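Side-chain contacts in polyketide synthase (Synechococcus sp., PDB 4GOX), which probably transfers a sulfuryl group from the donor PAPS, activating an intermediate for olefin formation in a hydrocarbon-producing synthase: residues L56-F61 and A114-Q119; E78-A83 and A97-W102; T107-I112 and E143-Q148. One frame throughout, in Å; residues are numbered along the deposited sequence.

Interaction 1: L56-F61 and A114-Q119; sequences LHLLPF and AYLQRQ
Leu56 and Leu58, two residues apart in an irregular loop, both reach tip to tip toward Leu116 on helix 109-119. Leu56 comes first: its CD2 stands 3.9 Å from Leu116 CD1, and its CD1 lies 4.0 Å from the same methyl, so the whole forked end of the side chain faces that one carbon. Its CG sits beside the backbone N and anti to the carbonyl carbon (chi1 -61°), which extends the fork toward the helix. Leu116 has nearly the same torsions, and two long, branched chains can therefore span backbones whose nearest CA atoms, those of Leu56 and Leu116, are 10.2 Å apart. His57 turns its imidazole away from helix 109-119, onto Leu71, Leu76 and Tyr132; its positive phi of 51° kinks the chain between the two leucines. Leu58 then points back to the helix, where its CD1 lies 4.0 Å from Leu116 CD1. Leu116 CD1 is thus met by both loop leucines, an apolar junction suited to leucine's flexible reach. From Leu58 the backbone enters a type I turn, closed by a hydrogen bond from Phe61 N to Leu58 O of 3.2 Å. Leu59 and Pro60 occupy its two corners. Pro60 CB also lies 3.8 Å above the plane of the Phe61 ring, over its centre, while His57 O sits at that ring's edge, in plane. Arg67 of helix 64-71 bonds to both Leu56 O and His57 O, satisfying carbonyls of this irregular loop. Here the leucine packing seats the loop after strand 50-51 against the last helix of the long crossover to the adjacent parallel strand 124-129, in a fold consistent with the alpha/beta, P-loop-like sulfotransferase family.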
loop_
_atom_site.group_PDB
_atom_site.type_symbol
_atom_site.label_atom_id
_atom_site.label_comp_id
_atom_site.label_asym_id
_atom_site.label_seq_id
_atom_site.Cartn_x
_atom_site.Cartn_y
_atom_site.Cartn_z
ATOM N N LEU A 56 3.499 -6.742 -3.213
ATOM C CA LEU A 56 4.481 -7.770 -2.838
ATOM C C LEU A 56 3.920 -8.724 -1.785
ATOM O O LEU A 56 4.211 -9.925 -1.820
ATOM C CB LEU A 56 5.769 -7.092 -2.322
ATOM C CG LEU A 56 6.496 -6.186 -3.343
ATOM C CD1 LEU A 56 7.522 -5.307 -2.649
ATOM C CD2 LEU A 56 7.209 -7.031 -4.436
ATOM N N HIS A 57 3.103 -8.192 -0.827
ATOM C CA HIS A 57 2.493 -8.970 0.261
ATOM C C HIS A 57 3.523 -9.817 1.023
ATOM O O HIS A 57 3.416 -11.040 1.069
ATOM C CB HIS A 57 1.255 -9.793 -0.208
ATOM C CG HIS A 57 0.282 -10.047 0.915
ATOM N ND1 HIS A 57 -0.288 -8.996 1.635
ATOM C CD2 HIS A 57 -0.121 -11.216 1.472
ATOM C CE1 HIS A 57 -1.052 -9.562 2.556
ATOM N NE2 HIS A 57 -0.981 -10.896 2.500
ATOM N N LEU A 58 4.566 -9.154 1.552
ATOM C CA LEU A 58 5.683 -9.797 2.275
ATOM C C LEU A 58 5.637 -9.594 3.806
ATOM O O LEU A 58 5.868 -10.535 4.557
ATOM C CB LEU A 58 7.005 -9.209 1.756
ATOM C CG LEU A 58 7.416 -9.585 0.312
ATOM C CD1 LEU A 58 8.574 -8.693 -0.174
ATOM C CD2 LEU A 58 7.800 -11.067 0.243
ATOM N N LEU A 59 5.355 -8.366 4.260
ATOM C CA LEU A 59 5.347 -7.993 5.683
ATOM C C LEU A 59 4.596 -8.912 6.667
ATOM O O LEU A 59 5.150 -9.129 7.745
ATOM C CB LEU A 59 4.991 -6.509 5.838
ATOM C CG LEU A 59 5.442 -5.786 7.118
ATOM C CD1 LEU A 59 6.971 -5.707 7.193
ATOM C CD2 LEU A 59 4.901 -4.372 7.132
ATOM N N PRO A 60 3.405 -9.521 6.348
ATOM C CA PRO A 60 2.714 -10.376 7.343
ATOM C C PRO A 60 3.385 -11.688 7.710
ATOM O O PRO A 60 2.892 -12.390 8.595
ATOM C CB PRO A 60 1.391 -10.718 6.647
ATOM C CG PRO A 60 1.206 -9.696 5.588
ATOM C CD PRO A 60 2.569 -9.352 5.140
ATOM N N PHE A 61 4.465 -12.054 7.013
ATOM C CA PHE A 61 5.092 -13.375 7.159
ATOM C C PHE A 61 6.513 -13.315 7.638
ATOM O O PHE A 61 7.218 -12.350 7.377
ATOM C CB PHE A 61 5.045 -14.082 5.788
ATOM C CG PHE A 61 3.677 -13.975 5.145
ATOM C CD1 PHE A 61 2.598 -14.718 5.637
ATOM C CD2 PHE A 61 3.451 -13.093 4.098
ATOM C CE1 PHE A 61 1.329 -14.609 5.051
ATOM C CE2 PHE A 61 2.175 -12.960 3.537
ATOM C CZ PHE A 61 1.123 -13.726 4.017
ATOM N N ALA A 114 15.791 -7.120 1.445
ATOM C CA ALA A 114 17.191 -6.759 1.155
ATOM C C ALA A 114 17.561 -7.092 -0.298
ATOM O O ALA A 114 18.278 -6.315 -0.946
ATOM C CB ALA A 114 18.142 -7.453 2.118
ATOM N N TYR A 115 17.007 -8.207 -0.822
ATOM C CA TYR A 115 17.184 -8.644 -2.200
ATOM C C TYR A 115 16.552 -7.630 -3.152
ATOM O O TYR A 115 17.206 -7.203 -4.098
ATOM C CB TYR A 115 16.522 -10.012 -2.417
ATOM C CG TYR A 115 16.757 -10.602 -3.792
ATOM C CD1 TYR A 115 17.924 -11.309 -4.081
ATOM C CD2 TYR A 115 15.792 -10.495 -4.793
ATOM C CE1 TYR A 115 18.141 -11.867 -5.341
ATOM C CE2 TYR A 115 15.993 -11.056 -6.055
ATOM C CZ TYR A 115 17.173 -11.737 -6.325
ATOM O OH TYR A 115 17.374 -12.314 -7.552
ATOM N N LEU A 116 15.278 -7.277 -2.931
ATOM C CA LEU A 116 14.583 -6.344 -3.817
ATOM C C LEU A 116 15.227 -4.948 -3.798
ATOM O O LEU A 116 15.365 -4.345 -4.855
ATOM C CB LEU A 116 13.072 -6.303 -3.549
ATOM C CG LEU A 116 12.274 -7.594 -3.786
ATOM C CD1 LEU A 116 10.877 -7.479 -3.190
ATOM C CD2 LEU A 116 12.156 -7.927 -5.260
ATOM N N GLN A 117 15.725 -4.500 -2.614
ATOM C CA GLN A 117 16.412 -3.215 -2.442
ATOM C C GLN A 117 17.688 -3.174 -3.279
ATOM O O GLN A 117 18.036 -2.120 -3.827
ATOM C CB GLN A 117 16.749 -2.960 -0.972
ATOM C CG GLN A 117 15.559 -2.536 -0.114
ATOM C CD GLN A 117 15.965 -2.479 1.331
ATOM O OE1 GLN A 117 16.597 -3.407 1.857
ATOM N NE2 GLN A 117 15.642 -1.376 1.999
ATOM N N ARG A 118 18.368 -4.331 -3.377
ATOM C CA ARG A 118 19.574 -4.542 -4.146
ATOM C C ARG A 118 19.241 -4.509 -5.652
ATOM O O ARG A 118 19.927 -3.819 -6.400
ATOM C CB ARG A 118 20.246 -5.879 -3.730
ATOM C CG ARG A 118 21.526 -6.227 -4.515
ATOM C CD ARG A 118 22.468 -7.129 -3.731
ATOM N NE ARG A 118 23.153 -6.381 -2.672
ATOM C CZ ARG A 118 23.970 -6.916 -1.770
ATOM N NH1 ARG A 118 24.222 -8.221 -1.780
ATOM N NH2 ARG A 118 24.537 -6.152 -0.846
ATOM N N GLN A 119 18.205 -5.252 -6.084
ATOM C CA GLN A 119 17.774 -5.334 -7.484
ATOM C C GLN A 119 17.162 -4.020 -7.992
ATOM O O GLN A 119 17.159 -3.779 -9.198
ATOM C CB GLN A 119 16.804 -6.508 -7.687
ATOM C CG GLN A 119 17.400 -7.873 -7.359
ATOM C CD GLN A 119 18.686 -8.159 -8.104
ATOM O OE1 GLN A 119 18.774 -8.002 -9.329
ATOM N NE2 GLN A 119 19.705 -8.605 -7.380
#

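Interaction 2: E78-A83 and A97-W102; sequences EGLQRA and AKVNQW
Gln81 and Leu80, neighbours on helix 79-88, both pack on Val99 of helix 92-104. The Gln81 chain starts off along the flank of the contact, its CB still short of Val99. Chi1 (-78°) then brings CG to 3.9 Å from Val99 CG2, and the bend at chi2 keeps CD, the next atom, at 3.9 Å from Val99 CG2 as well. The amide at the tip lies close to the valine methyls, and the glutamine chain as a whole crosses the valine at about a right angle. Residues with an aliphatic stem and a polar end suit this partly exposed border. An alanine here lacks CG and the amide, and would probably open a gap beside Val99 CG2 on the partly exposed side, though Leu80 still packs on that methyl. Leu80 supplies the more buried share. With CG anti to the backbone N (chi1 174°), it brings CD2 to 3.9 Å from Val99 CG2 and 4.1 Å from Trp102 CZ3, meeting the indole obliquely. Lys98 O rests 3.3 Å above one face of the Trp102 indole, offset toward its rim, and Tyr115 of helix 109-119 makes an edge-to-face pair with it. Val99, short and branched at CB, offers its CG2 to both partners where the Gln81 and Val99 CA atoms come within 7.2 Å. The two helix segments, with axes 10.4 Å apart at 121°, share no hydrogen bond between these residues. Van der Waals contact and the burial of hydrocarbon therefore carry the load, so the fit of the side chains, rather than polar pairing between the segments, holds this contact.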
loop_
_atom_site.group_PDB
_atom_site.type_symbol
_atom_site.label_atom_id
_atom_site.label_comp_id
_atom_site.label_asym_id
_atom_site.label_seq_id
_atom_site.Cartn_x
_atom_site.Cartn_y
_atom_site.Cartn_z
ATOM N N GLU A 78 1.285 -12.305 -6.102
ATOM C CA GLU A 78 1.797 -12.482 -7.475
ATOM C C GLU A 78 2.593 -11.252 -7.939
ATOM O O GLU A 78 3.374 -11.352 -8.891
ATOM C CB GLU A 78 0.655 -12.758 -8.462
ATOM C CG GLU A 78 0.439 -14.234 -8.740
ATOM C CD GLU A 78 -0.876 -14.616 -9.395
ATOM O OE1 GLU A 78 -1.519 -13.745 -10.027
ATOM O OE2 GLU A 78 -1.258 -15.803 -9.281
ATOM N N GLY A 79 2.403 -10.124 -7.255
ATOM C CA GLY A 79 3.133 -8.893 -7.509
ATOM C C GLY A 79 4.624 -9.059 -7.280
ATOM O O GLY A 79 5.428 -8.319 -7.862
ATOM N N LEU A 80 5.005 -10.034 -6.401
ATOM C CA LEU A 80 6.411 -10.356 -6.163
ATOM C C LEU A 80 6.993 -10.977 -7.459
ATOM O O LEU A 80 8.094 -10.598 -7.856
ATOM C CB LEU A 80 6.606 -11.317 -4.975
ATOM C CG LEU A 80 8.047 -11.821 -4.750
ATOM C CD1 LEU A 80 8.984 -10.692 -4.312
ATOM C CD2 LEU A 80 8.078 -12.989 -3.765
ATOM N N GLN A 81 6.235 -11.886 -8.122
ATOM C CA GLN A 81 6.664 -12.501 -9.388
ATOM C C GLN A 81 6.859 -11.387 -10.431
ATOM O O GLN A 81 7.949 -11.274 -10.999
ATOM C CB GLN A 81 5.656 -13.572 -9.881
ATOM C CG GLN A 81 5.762 -14.917 -9.163
ATOM C CD GLN A 81 4.953 -14.994 -7.866
ATOM O OE1 GLN A 81 4.825 -14.018 -7.107
ATOM N NE2 GLN A 81 4.392 -16.171 -7.567
ATOM N N ARG A 82 5.838 -10.495 -10.573
ATOM C CA ARG A 82 5.837 -9.364 -11.498
ATOM C C ARG A 82 7.051 -8.461 -11.252
ATOM O O ARG A 82 7.756 -8.116 -12.205
ATOM C CB ARG A 82 4.502 -8.603 -11.424
ATOM C CG ARG A 82 4.261 -7.601 -12.562
ATOM C CD ARG A 82 4.041 -8.285 -13.907
ATOM N NE ARG A 82 4.231 -7.378 -15.041
ATOM C CZ ARG A 82 5.394 -7.162 -15.649
ATOM N NH1 ARG A 82 6.498 -7.765 -15.224
ATOM N NH2 ARG A 82 5.463 -6.335 -16.684
ATOM N N ALA A 83 7.343 -8.154 -9.971
ATOM C CA ALA A 83 8.517 -7.357 -9.579
ATOM C C ALA A 83 9.828 -7.976 -10.103
ATOM O O ALA A 83 10.639 -7.271 -10.705
ATOM C CB ALA A 83 8.589 -7.231 -8.060
ATOM N N ALA A 97 9.759 -19.973 -10.466
ATOM C CA ALA A 97 10.841 -20.870 -10.043
ATOM C C ALA A 97 11.758 -20.225 -8.988
ATOM O O ALA A 97 12.243 -20.927 -8.100
ATOM C CB ALA A 97 11.659 -21.329 -11.257
ATOM N N LYS A 98 12.008 -18.904 -9.097
ATOM C CA LYS A 98 12.824 -18.131 -8.142
ATOM C C LYS A 98 12.030 -18.073 -6.797
ATOM O O LYS A 98 12.621 -18.268 -5.725
ATOM C CB LYS A 98 13.085 -16.709 -8.703
ATOM C CG LYS A 98 14.022 -15.817 -7.894
ATOM C CD LYS A 98 15.491 -16.134 -8.102
ATOM C CE LYS A 98 16.345 -15.499 -7.034
ATOM N NZ LYS A 98 17.575 -16.290 -6.766
ATOM N N VAL A 99 10.686 -17.882 -6.883
ATOM C CA VAL A 99 9.777 -17.842 -5.722
ATOM C C VAL A 99 9.738 -19.236 -5.028
ATOM O O VAL A 99 9.984 -19.313 -3.821
ATOM C CB VAL A 99 8.374 -17.277 -6.082
ATOM C CG1 VAL A 99 7.351 -17.517 -4.961
ATOM C CG2 VAL A 99 8.457 -15.785 -6.417
ATOM N N ASN A 100 9.518 -20.323 -5.823
ATOM C CA ASN A 100 9.462 -21.730 -5.388
ATOM C C ASN A 100 10.734 -22.179 -4.673
ATOM O O ASN A 100 10.674 -22.987 -3.741
ATOM C CB ASN A 100 9.126 -22.661 -6.562
ATOM C CG ASN A 100 7.695 -22.555 -7.073
ATOM O OD1 ASN A 100 6.876 -21.741 -6.612
ATOM N ND2 ASN A 100 7.355 -23.387 -8.048
ATOM N N GLN A 101 11.871 -21.619 -5.084
ATOM C CA GLN A 101 13.172 -21.902 -4.491
ATOM C C GLN A 101 13.332 -21.199 -3.145
ATOM O O GLN A 101 13.878 -21.773 -2.200
ATOM C CB GLN A 101 14.298 -21.581 -5.487
ATOM C CG GLN A 101 14.768 -22.804 -6.317
ATOM C CD GLN A 101 13.694 -23.839 -6.667
ATOM O OE1 GLN A 101 13.533 -24.867 -5.986
ATOM N NE2 GLN A 101 12.947 -23.602 -7.742
ATOM N N TRP A 102 12.801 -19.965 -3.040
ATOM C CA TRP A 102 12.824 -19.217 -1.788
ATOM C C TRP A 102 11.937 -19.913 -0.770
ATOM O O TRP A 102 12.331 -20.051 0.390
ATOM C CB TRP A 102 12.330 -17.799 -2.020
ATOM C CG TRP A 102 13.365 -16.867 -2.563
ATOM C CD1 TRP A 102 14.699 -16.853 -2.270
ATOM C CD2 TRP A 102 13.100 -15.675 -3.306
ATOM N NE1 TRP A 102 15.296 -15.752 -2.842
ATOM C CE2 TRP A 102 14.333 -15.006 -3.479
ATOM C CE3 TRP A 102 11.928 -15.091 -3.824
ATOM C CZ2 TRP A 102 14.437 -13.808 -4.187
ATOM C CZ3 TRP A 102 12.030 -13.899 -4.523
ATOM C CH2 TRP A 102 13.272 -13.272 -4.699
#

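Interaction 3: T107-I112 and E143-Q148; sequences TPIADI and EILFDQ
The Phe146 ring carries Leu145 CB on one face, 3.8 Å above the plane and offset toward the rim, while the fork of the same Leu145 meets Ala110 of the other segment. Tyr113, further along helix 109-119, makes an edge-to-face pair with this ring, and the phenyl group also rests on Ile26 and Phe28 of strand 26-30. Across the contact the work is done by the fork of Leu145. Its CD2 lies 3.7 Å from Ala110 CB and 4.2 Å from Ala110 CA, so the methyl settles against the backbone of the helix as well as the small side chain. The other branch, CD1, approaches Ile109 CG2 more loosely at 4.4 Å. Chi1 of Leu145 (-60°) sends CG toward the helix, and chi2 (171°) then turns CD2 to Ala110 and CD1 to Ile109. Alanine suits position 110 because the chains are close: the CA atoms of Ala110 and Leu145 are 6.4 Å apart. Ile109 also packs on Met64 and Arg67 of helix 64-71. Pro108 stands at the N-cap, and the backbone bond from Asp111 N to Pro108 O is 2.9 Å. Ile109 and Ala110 lie in this first turn, and that is where Leu145 packs. At the other side, Phe146 is where helix 136-145 leaves helical geometry before strand 149-155. The contact thus joins the N-terminal turn of one helix to the C-terminal end of another, helix-to-helix packing beside the parallel sheet of an alpha/beta sulfotransferase fold, which Phe146 touches at strand 26-30.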
loop_
_atom_site.group_PDB
_atom_site.type_symbol
_atom_site.label_atom_id
_atom_site.label_comp_id
_atom_site.label_asym_id
_atom_site.label_seq_id
_atom_site.Cartn_x
_atom_site.Cartn_y
_atom_site.Cartn_z
ATOM N N THR A 107 13.129 -19.010 3.014
ATOM C CA THR A 107 13.858 -17.753 2.994
ATOM C C THR A 107 13.187 -16.659 3.842
ATOM O O THR A 107 12.029 -16.343 3.601
ATOM C CB THR A 107 14.190 -17.345 1.549
ATOM O OG1 THR A 107 14.901 -18.424 0.929
ATOM C CG2 THR A 107 15.021 -16.077 1.487
ATOM N N PRO A 108 13.910 -16.109 4.850
ATOM C CA PRO A 108 13.332 -15.045 5.686
ATOM C C PRO A 108 12.888 -13.844 4.857
ATOM O O PRO A 108 13.569 -13.454 3.891
ATOM C CB PRO A 108 14.485 -14.668 6.619
ATOM C CG PRO A 108 15.359 -15.884 6.665
ATOM C CD PRO A 108 15.282 -16.457 5.293
ATOM N N ILE A 109 11.731 -13.266 5.220
ATOM C CA ILE A 109 11.172 -12.095 4.536
ATOM C C ILE A 109 12.159 -10.911 4.578
ATOM O O ILE A 109 12.243 -10.144 3.607
ATOM C CB ILE A 109 9.750 -11.807 5.095
ATOM C CG1 ILE A 109 8.711 -12.887 4.681
ATOM C CG2 ILE A 109 9.279 -10.356 4.994
ATOM C CD1 ILE A 109 8.369 -13.087 3.289
ATOM N N ALA A 110 12.947 -10.816 5.670
ATOM C CA ALA A 110 13.995 -9.805 5.844
ATOM C C ALA A 110 14.958 -9.842 4.640
ATOM O O ALA A 110 15.397 -8.792 4.164
ATOM C CB ALA A 110 14.776 -10.091 7.122
ATOM N N ASP A 111 15.262 -11.068 4.159
ATOM C CA ASP A 111 16.153 -11.341 3.032
ATOM C C ASP A 111 15.535 -10.958 1.701
ATOM O O ASP A 111 16.262 -10.456 0.851
ATOM C CB ASP A 111 16.604 -12.816 3.037
ATOM C CG ASP A 111 17.528 -13.192 4.178
ATOM O OD1 ASP A 111 17.841 -12.312 5.012
ATOM O OD2 ASP A 111 17.959 -14.356 4.225
ATOM N N ILE A 112 14.199 -11.168 1.527
ATOM C CA ILE A 112 13.464 -10.801 0.312
ATOM C C ILE A 112 13.473 -9.272 0.125
ATOM O O ILE A 112 13.714 -8.799 -0.982
ATOM C CB ILE A 112 12.039 -11.425 0.256
ATOM C CG1 ILE A 112 12.063 -12.938 0.541
ATOM C CG2 ILE A 112 11.330 -11.130 -1.056
ATOM C CD1 ILE A 112 12.904 -13.843 -0.482
ATOM N N GLU A 143 9.027 -2.038 11.858
ATOM C CA GLU A 143 9.936 -1.421 12.812
ATOM C C GLU A 143 10.952 -2.423 13.361
ATOM O O GLU A 143 12.059 -2.015 13.724
ATOM C CB GLU A 143 9.173 -0.673 13.916
ATOM C CG GLU A 143 8.521 0.598 13.370
ATOM C CD GLU A 143 9.508 1.622 12.833
ATOM O OE1 GLU A 143 10.344 2.110 13.627
ATOM O OE2 GLU A 143 9.466 1.920 11.618
ATOM N N ILE A 144 10.607 -3.734 13.357
ATOM C CA ILE A 144 11.529 -4.799 13.743
ATOM C C ILE A 144 12.598 -5.012 12.650
ATOM O O ILE A 144 13.779 -5.132 12.965
ATOM C CB ILE A 144 10.752 -6.100 14.143
ATOM C CG1 ILE A 144 10.297 -6.000 15.625
ATOM C CG2 ILE A 144 11.587 -7.382 13.931
ATOM C CD1 ILE A 144 9.073 -6.789 16.008
ATOM N N LEU A 145 12.191 -5.035 11.374
ATOM C CA LEU A 145 13.100 -5.302 10.242
ATOM C C LEU A 145 13.965 -4.142 9.749
ATOM O O LEU A 145 15.067 -4.388 9.260
ATOM C CB LEU A 145 12.325 -5.858 9.028
ATOM C CG LEU A 145 11.556 -7.175 9.191
ATOM C CD1 LEU A 145 10.682 -7.424 7.967
ATOM C CD2 LEU A 145 12.501 -8.362 9.453
ATOM N N PHE A 146 13.455 -2.904 9.822
ATOM C CA PHE A 146 14.102 -1.724 9.236
ATOM C C PHE A 146 14.435 -0.599 10.194
ATOM O O PHE A 146 13.667 -0.317 11.116
ATOM C CB PHE A 146 13.206 -1.155 8.125
ATOM C CG PHE A 146 12.729 -2.177 7.123
ATOM C CD1 PHE A 146 13.586 -2.666 6.139
ATOM C CD2 PHE A 146 11.408 -2.616 7.131
ATOM C CE1 PHE A 146 13.142 -3.607 5.211
ATOM C CE2 PHE A 146 10.965 -3.542 6.192
ATOM C CZ PHE A 146 11.837 -4.038 5.246
ATOM N N ASP A 147 15.539 0.105 9.907
ATOM C CA ASP A 147 15.991 1.266 10.675
ATOM C C ASP A 147 15.317 2.523 10.179
ATOM O O ASP A 147 14.954 3.382 10.982
ATOM C CB ASP A 147 17.508 1.473 10.477
ATOM C CG ASP A 147 18.444 0.702 11.391
ATOM O OD1 ASP A 147 19.660 0.671 11.095
ATOM O OD2 ASP A 147 17.974 0.194 12.445
ATOM N N GLN A 148 15.188 2.647 8.848
ATOM C CA GLN A 148 14.723 3.846 8.154
ATOM C C GLN A 148 13.473 3.680 7.287
ATOM O O GLN A 148 13.382 4.344 6.252
ATOM C CB GLN A 148 15.882 4.410 7.302
ATOM C CG GLN A 148 16.931 5.174 8.099
ATOM C CD GLN A 148 16.588 6.636 8.222
ATOM O OE1 GLN A 148 17.014 7.466 7.409
ATOM N NE2 GLN A 148 15.816 6.989 9.247
#

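All three contacts are apolar and lack hydrogen bonds between their segments, but they differ in depth. Interactions 1 and 3 are buried and share helix 109-119, using different turns of it; their centres lie 8 Å apart, and Leu59 CD1 comes to 4.2 Å from Leu145 CD1. Interaction 2, about 19 Å between its centre and that of the chain, is only partly buried and so admits a glutamine stem beside aliphatic and indole carbon. It is nested within the chain segment closed by interaction 1, and Leu56 CD2 packs 3.8 Å from Leu80 CA. Ile112 touches both Leu80 and Trp102, tying the helix pair of interaction 2 to the helix used by interactions 1 and 3.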